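Local structure of botulinum neurotoxin type G (Clostridium botulinum, 3MPP) at residues 404-409 against 413-418; 353-358 against 364-369. The protein attaches the toxin to the surface of host nerve cells through its receptor-binding domain, a step that leads to delivery of the protease light chain into the cytosol. The protein carries 4 engineered substitutions. All coordinates share one frame; numbering follows the deposited sequence.

Both contacts belong to the C-terminal half of the receptor-binding domain, and their centres lie about 12 Å apart. Contact 1 is a surface loop closed on itself: one arginine side chain reaches across to a backbone carbonyl, with few other atoms meeting. Contact 2 is partly buried and belongs to the sheet, where a backbone pair closes the loop end of a hairpin and a buried glutamine takes up the bonding to the loop. Charged side chains dominate the first, a neutral amide and two tyrosines the second. The two join where Cys-418 SG packs against Tyr-356 OH at 3.4 Å, so the segment after helix 411-414 packs on the loop of the hairpin.

Contact 1. Residues 404-409 against 413-418; sequences LRRISE and KLRLGC
Arg-415 crosses to the 404-409 loop and meets it almost entirely with its guanidinium. The hydrogen bonding across the contact consists of one bond, from Arg-415 NH1 to Arg-405 O at 2.9 Å. It is nearly straight, with an N-H...O angle of 172°, and the donor lies in the carbonyl plane on a lone pair, while the oxygen lies close to the guanidinium plane. A long side chain suits this place because the backbones stand well apart: CG is anti to the backbone N (chi1 176°) and a single bend at chi3 turns the head group onto the carbonyl. Arg-405 O also accepts a weak bond from Ile-407 N at 3.1 Å, so it has two donors, one of them weak, at the inverse gamma turn centred on Arg-406.

Van der Waals contact is slight: Ile-407 directs its CB at the other segment, and its CD1 methyl lies against Arg-415 NH1 at 3.4 Å, approaching the guanidinium obliquely. Ile-407 and Arg-415 both touch Trp-402, an inferred ganglioside-binding residue.

Like charges meet as well. Arg-406 folds back through bends at chi2 and chi3, bringing its NH1 to 3.4 Å from Arg-415 NH2, with the guanidinium planes 73° apart. Asn-412 OD1 accepts a weak hydrogen bond from NH2 of each arginine, which may partly offset their repulsion.

The 404-409 segment follows strand 394-400 and leads into the short helix 411-414, after which Arg-415 points its side chain at the 404-409 loop; Leu-404 packs on Thr-373 and Leu-376 of strand 373-382, while Gly-417 O bonds to Asn-244 and the chain continues into strand 420-423.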
loop_
_atom_site.group_PDB
_atom_site.type_symbol
_atom_site.label_atom_id
_atom_site.label_comp_id
_atom_site.label_asym_id
_atom_site.label_seq_id
_atom_site.Cartn_x
_atom_site.Cartn_y
_atom_site.Cartn_z
ATOM N N LEU A 404 -7.830 -24.798 1.537
ATOM C CA LEU A 404 -8.382 -24.893 2.887
ATOM C C LEU A 404 -7.743 -26.015 3.696
ATOM O O LEU A 404 -8.014 -26.154 4.889
ATOM C CB LEU A 404 -9.905 -25.096 2.842
ATOM C CG LEU A 404 -10.677 -23.896 2.276
ATOM C CD1 LEU A 404 -12.137 -24.090 2.492
ATOM C CD2 LEU A 404 -10.218 -22.624 2.962
ATOM N N ARG A 405 -6.922 -26.837 3.046
ATOM C CA ARG A 405 -6.256 -27.937 3.747
ATOM C C ARG A 405 -5.257 -27.448 4.795
ATOM O O ARG A 405 -4.432 -26.570 4.534
ATOM C CB ARG A 405 -5.585 -28.896 2.760
ATOM C CG ARG A 405 -6.616 -29.592 1.868
ATOM C CD ARG A 405 -6.016 -30.718 1.055
ATOM N NE ARG A 405 -5.419 -31.772 1.875
ATOM C CZ ARG A 405 -4.880 -32.871 1.358
ATOM N NH1 ARG A 405 -4.893 -33.033 0.039
ATOM N NH2 ARG A 405 -4.336 -33.799 2.141
ATOM N N ARG A 406 -5.357 -28.024 5.985
ATOM C CA ARG A 406 -4.474 -27.690 7.087
ATOM C C ARG A 406 -3.284 -28.630 7.001
ATOM O O ARG A 406 -3.112 -29.505 7.842
ATOM C CB ARG A 406 -5.199 -27.867 8.427
ATOM C CG ARG A 406 -6.520 -27.101 8.545
ATOM C CD ARG A 406 -6.536 -25.805 7.742
ATOM N NE ARG A 406 -5.382 -24.950 8.001
ATOM C CZ ARG A 406 -5.021 -23.928 7.230
ATOM N NH1 ARG A 406 -5.724 -23.622 6.144
ATOM N NH2 ARG A 406 -3.953 -23.210 7.537
ATOM N N ILE A 407 -2.486 -28.445 5.952
ATOM C CA ILE A 407 -1.351 -29.308 5.661
ATOM C C ILE A 407 -0.318 -29.289 6.789
ATOM O O ILE A 407 0.250 -30.318 7.147
ATOM C CB ILE A 407 -0.704 -28.882 4.323
ATOM C CG1 ILE A 407 -1.755 -28.948 3.205
ATOM C CG2 ILE A 407 0.491 -29.752 3.995
ATOM C CD1 ILE A 407 -1.462 -28.041 2.041
ATOM N N SER A 408 -0.073 -28.101 7.330
ATOM C CA SER A 408 0.807 -27.929 8.472
ATOM C C SER A 408 0.458 -26.575 9.072
ATOM O O SER A 408 -0.230 -25.790 8.436
ATOM C CB SER A 408 2.264 -27.938 8.021
ATOM O OG SER A 408 2.465 -26.964 7.011
ATOM N N GLU A 409 0.938 -26.300 10.282
ATOM C CA GLU A 409 0.621 -25.030 10.937
ATOM C C GLU A 409 1.158 -23.793 10.190
ATOM O O GLU A 409 0.613 -22.711 10.340
ATOM C CB GLU A 409 1.089 -25.035 12.403
ATOM C CG GLU A 409 0.248 -25.913 13.349
ATOM C CD GLU A 409 0.666 -27.383 13.373
ATOM O OE1 GLU A 409 1.271 -27.859 12.391
ATOM O OE2 GLU A 409 0.391 -28.065 14.391
ATOM N N LYS A 413 2.186 -19.648 4.972
ATOM C CA LYS A 413 3.361 -18.886 4.579
ATOM C C LYS A 413 3.948 -19.397 3.263
ATOM O O LYS A 413 4.710 -18.693 2.603
ATOM C CB LYS A 413 4.414 -18.920 5.692
ATOM C CG LYS A 413 3.969 -18.182 6.948
ATOM C CD LYS A 413 4.876 -18.473 8.133
ATOM C CE LYS A 413 4.381 -17.749 9.376
ATOM N NZ LYS A 413 2.922 -17.972 9.580
ATOM N N LEU A 414 3.581 -20.621 2.904
ATOM C CA LEU A 414 4.152 -21.341 1.764
ATOM C C LEU A 414 3.229 -21.380 0.541
ATOM O O LEU A 414 3.698 -21.440 -0.594
ATOM C CB LEU A 414 4.411 -22.797 2.170
ATOM C CG LEU A 414 5.241 -23.064 3.431
ATOM C CD1 LEU A 414 5.271 -24.554 3.758
ATOM C CD2 LEU A 414 6.660 -22.525 3.255
ATOM N N ARG A 415 1.920 -21.406 0.794
ATOM C CA ARG A 415 0.902 -21.605 -0.246
ATOM C C ARG A 415 0.193 -20.274 -0.512
ATOM O O ARG A 415 -0.755 -19.908 0.188
ATOM C CB ARG A 415 -0.088 -22.693 0.217
ATOM C CG ARG A 415 -1.291 -22.970 -0.706
ATOM C CD ARG A 415 -2.312 -23.914 -0.013
ATOM N NE ARG A 415 -2.880 -23.291 1.191
ATOM C CZ ARG A 415 -3.399 -23.966 2.215
ATOM N NH1 ARG A 415 -3.432 -25.288 2.185
ATOM N NH2 ARG A 415 -3.883 -23.322 3.277
ATOM N N LEU A 416 0.662 -19.548 -1.520
ATOM C CA LEU A 416 0.296 -18.141 -1.695
ATOM C C LEU A 416 -0.637 -17.907 -2.882
ATOM O O LEU A 416 -1.092 -16.790 -3.084
ATOM C CB LEU A 416 1.562 -17.278 -1.855
ATOM C CG LEU A 416 2.601 -17.382 -0.729
ATOM C CD1 LEU A 416 3.863 -16.561 -1.041
ATOM C CD2 LEU A 416 1.989 -16.974 0.630
ATOM N N GLY A 417 -0.909 -18.955 -3.659
ATOM C CA GLY A 417 -1.782 -18.832 -4.825
ATOM C C GLY A 417 -3.234 -18.401 -4.587
ATOM O O GLY A 417 -3.951 -18.066 -5.531
ATOM N N CYS A 418 -3.690 -18.449 -3.340
ATOM C CA CYS A 418 -5.046 -18.009 -3.023
ATOM C C CYS A 418 -5.039 -16.610 -2.432
ATOM O O CYS A 418 -6.040 -16.170 -1.876
ATOM C CB CYS A 418 -5.725 -18.958 -2.021
ATOM S SG CYS A 418 -4.710 -19.340 -0.556
#

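Contact 2. Residues 353-358 against 364-369; sequences KKYYEK and QILCEK
Lys-353 and Gln-364 form an antiparallel hydrogen-bonded pair where strands 346-353 and 364-368 meet, a beta hairpin in the beta-trefoil half of the receptor-binding domain. Two backbone bonds join them, Lys-353 N to Gln-364 O and Gln-364 N to Lys-353 O, each 2.9 Å. Past Lys-353 the chain leaves the strand for the connecting loop, and the Gln-364 side chain takes up the bonding to that loop. Bent at chi2, it brings OE1 to Tyr-355 N at 2.8 Å, a fairly straight bond whose donor is tilted 30° from the amide's carbonyl plane. Glutamine suits this buried position because one amide can both accept from the loop and donate.

The amide meets both tyrosines, OE1 near Tyr-355 CD2 and NE2 near Tyr-356 CE1, crossing each side chain obliquely. The Tyr-355 ring is turned 32° from the amide plane, with Lys-353 CB over one of its faces, near the rim. Farther along, it is the hydroxyl end of Tyr-355, not the ring, that touches Leu-366: OH meets the CD2 methyl at 3.4 Å, the two side chains crossing at about a right angle. Tyr-356 is turned 38° from the amide. Asn-419 OD1 accepts from both Gln-364 NE2 and Tyr-356 OH, fixing amide and phenol together. A water completes the bridge: Gln-364 NE2 donates to it at 2.8 Å, and it donates to Tyr-356 O at 2.6 Å.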
loop_
_atom_site.group_PDB
_atom_site.type_symbol
_atom_site.label_atom_id
_atom_site.label_comp_id
_atom_site.label_asym_id
_atom_site.label_seq_id
_atom_site.Cartn_x
_atom_site.Cartn_y
_atom_site.Cartn_z
ATOM N N LYS A 353 -12.137 -12.315 2.456
ATOM C CA LYS A 353 -11.649 -12.628 3.785
ATOM C C LYS A 353 -10.195 -12.180 3.938
ATOM O O LYS A 353 -9.515 -11.875 2.960
ATOM C CB LYS A 353 -11.737 -14.138 4.030
ATOM C CG LYS A 353 -13.077 -14.776 3.744
ATOM C CD LYS A 353 -14.099 -14.515 4.839
ATOM C CE LYS A 353 -13.746 -15.226 6.118
ATOM N NZ LYS A 353 -14.979 -15.406 6.943
ATOM N N LYS A 354 -9.727 -12.150 5.177
ATOM C CA LYS A 354 -8.307 -11.965 5.455
ATOM C C LYS A 354 -7.911 -12.920 6.579
ATOM O O LYS A 354 -7.902 -12.550 7.757
ATOM C CB LYS A 354 -8.008 -10.518 5.860
ATOM C CG LYS A 354 -6.626 -10.081 5.460
ATOM C CD LYS A 354 -6.159 -8.875 6.259
ATOM C CE LYS A 354 -6.986 -7.651 5.972
ATOM N NZ LYS A 354 -6.317 -6.447 6.541
ATOM N N TYR A 355 -7.599 -14.157 6.211
ATOM C CA TYR A 355 -7.337 -15.210 7.191
ATOM C C TYR A 355 -5.982 -15.122 7.899
ATOM O O TYR A 355 -5.789 -15.725 8.959
ATOM C CB TYR A 355 -7.439 -16.586 6.519
ATOM C CG TYR A 355 -8.832 -16.989 6.130
ATOM C CD1 TYR A 355 -9.813 -17.204 7.093
ATOM C CD2 TYR A 355 -9.160 -17.186 4.800
ATOM C CE1 TYR A 355 -11.085 -17.592 6.730
ATOM C CE2 TYR A 355 -10.419 -17.576 4.428
ATOM C CZ TYR A 355 -11.373 -17.779 5.388
ATOM O OH TYR A 355 -12.614 -18.163 4.991
ATOM N N TYR A 356 -5.032 -14.409 7.307
ATOM C CA TYR A 356 -3.668 -14.384 7.837
ATOM C C TYR A 356 -2.896 -13.292 7.118
ATOM O O TYR A 356 -3.448 -12.621 6.248
ATOM C CB TYR A 356 -2.999 -15.742 7.625
ATOM C CG TYR A 356 -3.306 -16.289 6.247
ATOM C CD1 TYR A 356 -2.694 -15.754 5.129
ATOM C CD2 TYR A 356 -4.226 -17.320 6.065
ATOM C CE1 TYR A 356 -2.975 -16.224 3.854
ATOM C CE2 TYR A 356 -4.524 -17.802 4.779
ATOM C CZ TYR A 356 -3.889 -17.243 3.684
ATOM O OH TYR A 356 -4.153 -17.694 2.410
ATOM N N GLU A 357 -1.617 -13.143 7.455
ATOM C CA GLU A 357 -0.795 -12.013 7.001
ATOM C C GLU A 357 -1.586 -10.698 7.023
ATOM O O GLU A 357 -1.630 -9.964 6.045
ATOM C CB GLU A 357 -0.129 -12.278 5.632
ATOM C CG GLU A 357 -1.072 -12.504 4.443
ATOM C CD GLU A 357 -0.323 -12.706 3.125
ATOM O OE1 GLU A 357 0.901 -12.440 3.068
ATOM O OE2 GLU A 357 -0.957 -13.132 2.138
ATOM N N LYS A 358 -2.180 -10.403 8.175
ATOM C CA LYS A 358 -3.191 -9.354 8.290
ATOM C C LYS A 358 -2.676 -7.914 8.171
ATOM O O LYS A 358 -3.468 -6.981 8.067
ATOM C CB LYS A 358 -3.996 -9.544 9.581
ATOM C CG LYS A 358 -4.888 -10.780 9.535
ATOM C CD LYS A 358 -5.491 -11.095 10.908
ATOM C CE LYS A 358 -6.316 -12.377 10.854
ATOM N NZ LYS A 358 -7.257 -12.497 12.008
ATOM N N GLN A 364 -8.348 -13.138 0.576
ATOM C CA GLN A 364 -8.739 -14.420 -0.011
ATOM C C GLN A 364 -10.202 -14.336 -0.414
ATOM O O GLN A 364 -10.950 -13.527 0.138
ATOM C CB GLN A 364 -8.571 -15.557 1.008
ATOM C CG GLN A 364 -7.127 -15.768 1.504
ATOM C CD GLN A 364 -6.692 -14.752 2.554
ATOM O OE1 GLN A 364 -7.458 -14.395 3.462
ATOM N NE2 GLN A 364 -5.450 -14.291 2.441
ATOM N N ILE A 365 -10.617 -15.164 -1.368
ATOM C CA ILE A 365 -12.016 -15.152 -1.806
ATOM C C ILE A 365 -12.605 -16.541 -1.618
ATOM O O ILE A 365 -12.126 -17.500 -2.211
ATOM C CB ILE A 365 -12.155 -14.708 -3.278
ATOM C CG1 ILE A 365 -11.449 -13.370 -3.490
ATOM C CG2 ILE A 365 -13.644 -14.626 -3.681
ATOM C CD1 ILE A 365 -10.895 -13.147 -4.883
ATOM N N LEU A 366 -13.637 -16.622 -0.778
ATOM C CA LEU A 366 -14.268 -17.860 -0.377
ATOM C C LEU A 366 -15.647 -17.990 -1.032
ATOM O O LEU A 366 -16.316 -16.995 -1.288
ATOM C CB LEU A 366 -14.418 -17.865 1.157
ATOM C CG LEU A 366 -15.332 -18.891 1.834
ATOM C CD1 LEU A 366 -14.792 -20.298 1.693
ATOM C CD2 LEU A 366 -15.561 -18.560 3.317
ATOM N N CYS A 367 -16.057 -19.218 -1.324
ATOM C CA CYS A 367 -17.441 -19.486 -1.687
ATOM C C CYS A 367 -17.982 -20.645 -0.863
ATOM O O CYS A 367 -17.383 -21.730 -0.833
ATOM C CB CYS A 367 -17.587 -19.797 -3.177
ATOM S SG CYS A 367 -19.313 -19.945 -3.730
ATOM N N GLU A 368 -19.102 -20.404 -0.189
ATOM C CA GLU A 368 -19.759 -21.405 0.650
ATOM C C GLU A 368 -21.269 -21.342 0.413
ATOM O O GLU A 368 -21.811 -20.266 0.200
ATOM C CB GLU A 368 -19.498 -21.124 2.128
ATOM C CG GLU A 368 -18.117 -21.476 2.634
ATOM C CD GLU A 368 -18.022 -21.360 4.151
ATOM O OE1 GLU A 368 -18.826 -20.606 4.745
ATOM O OE2 GLU A 368 -17.143 -22.017 4.751
ATOM N N LYS A 369 -21.945 -22.485 0.459
ATOM C CA LYS A 369 -23.409 -22.499 0.310
ATOM C C LYS A 369 -24.068 -23.751 0.887
ATOM O O LYS A 369 -24.386 -24.689 0.154
ATOM C CB LYS A 369 -23.810 -22.347 -1.160
ATOM C CG LYS A 369 -25.321 -22.186 -1.413
ATOM C CD LYS A 369 -25.644 -22.375 -2.900
ATOM C CE LYS A 369 -27.047 -21.903 -3.260
ATOM N NZ LYS A 369 -28.106 -22.679 -2.559
HETATM O O HOH W 1 -4.514 -12.126 3.965
#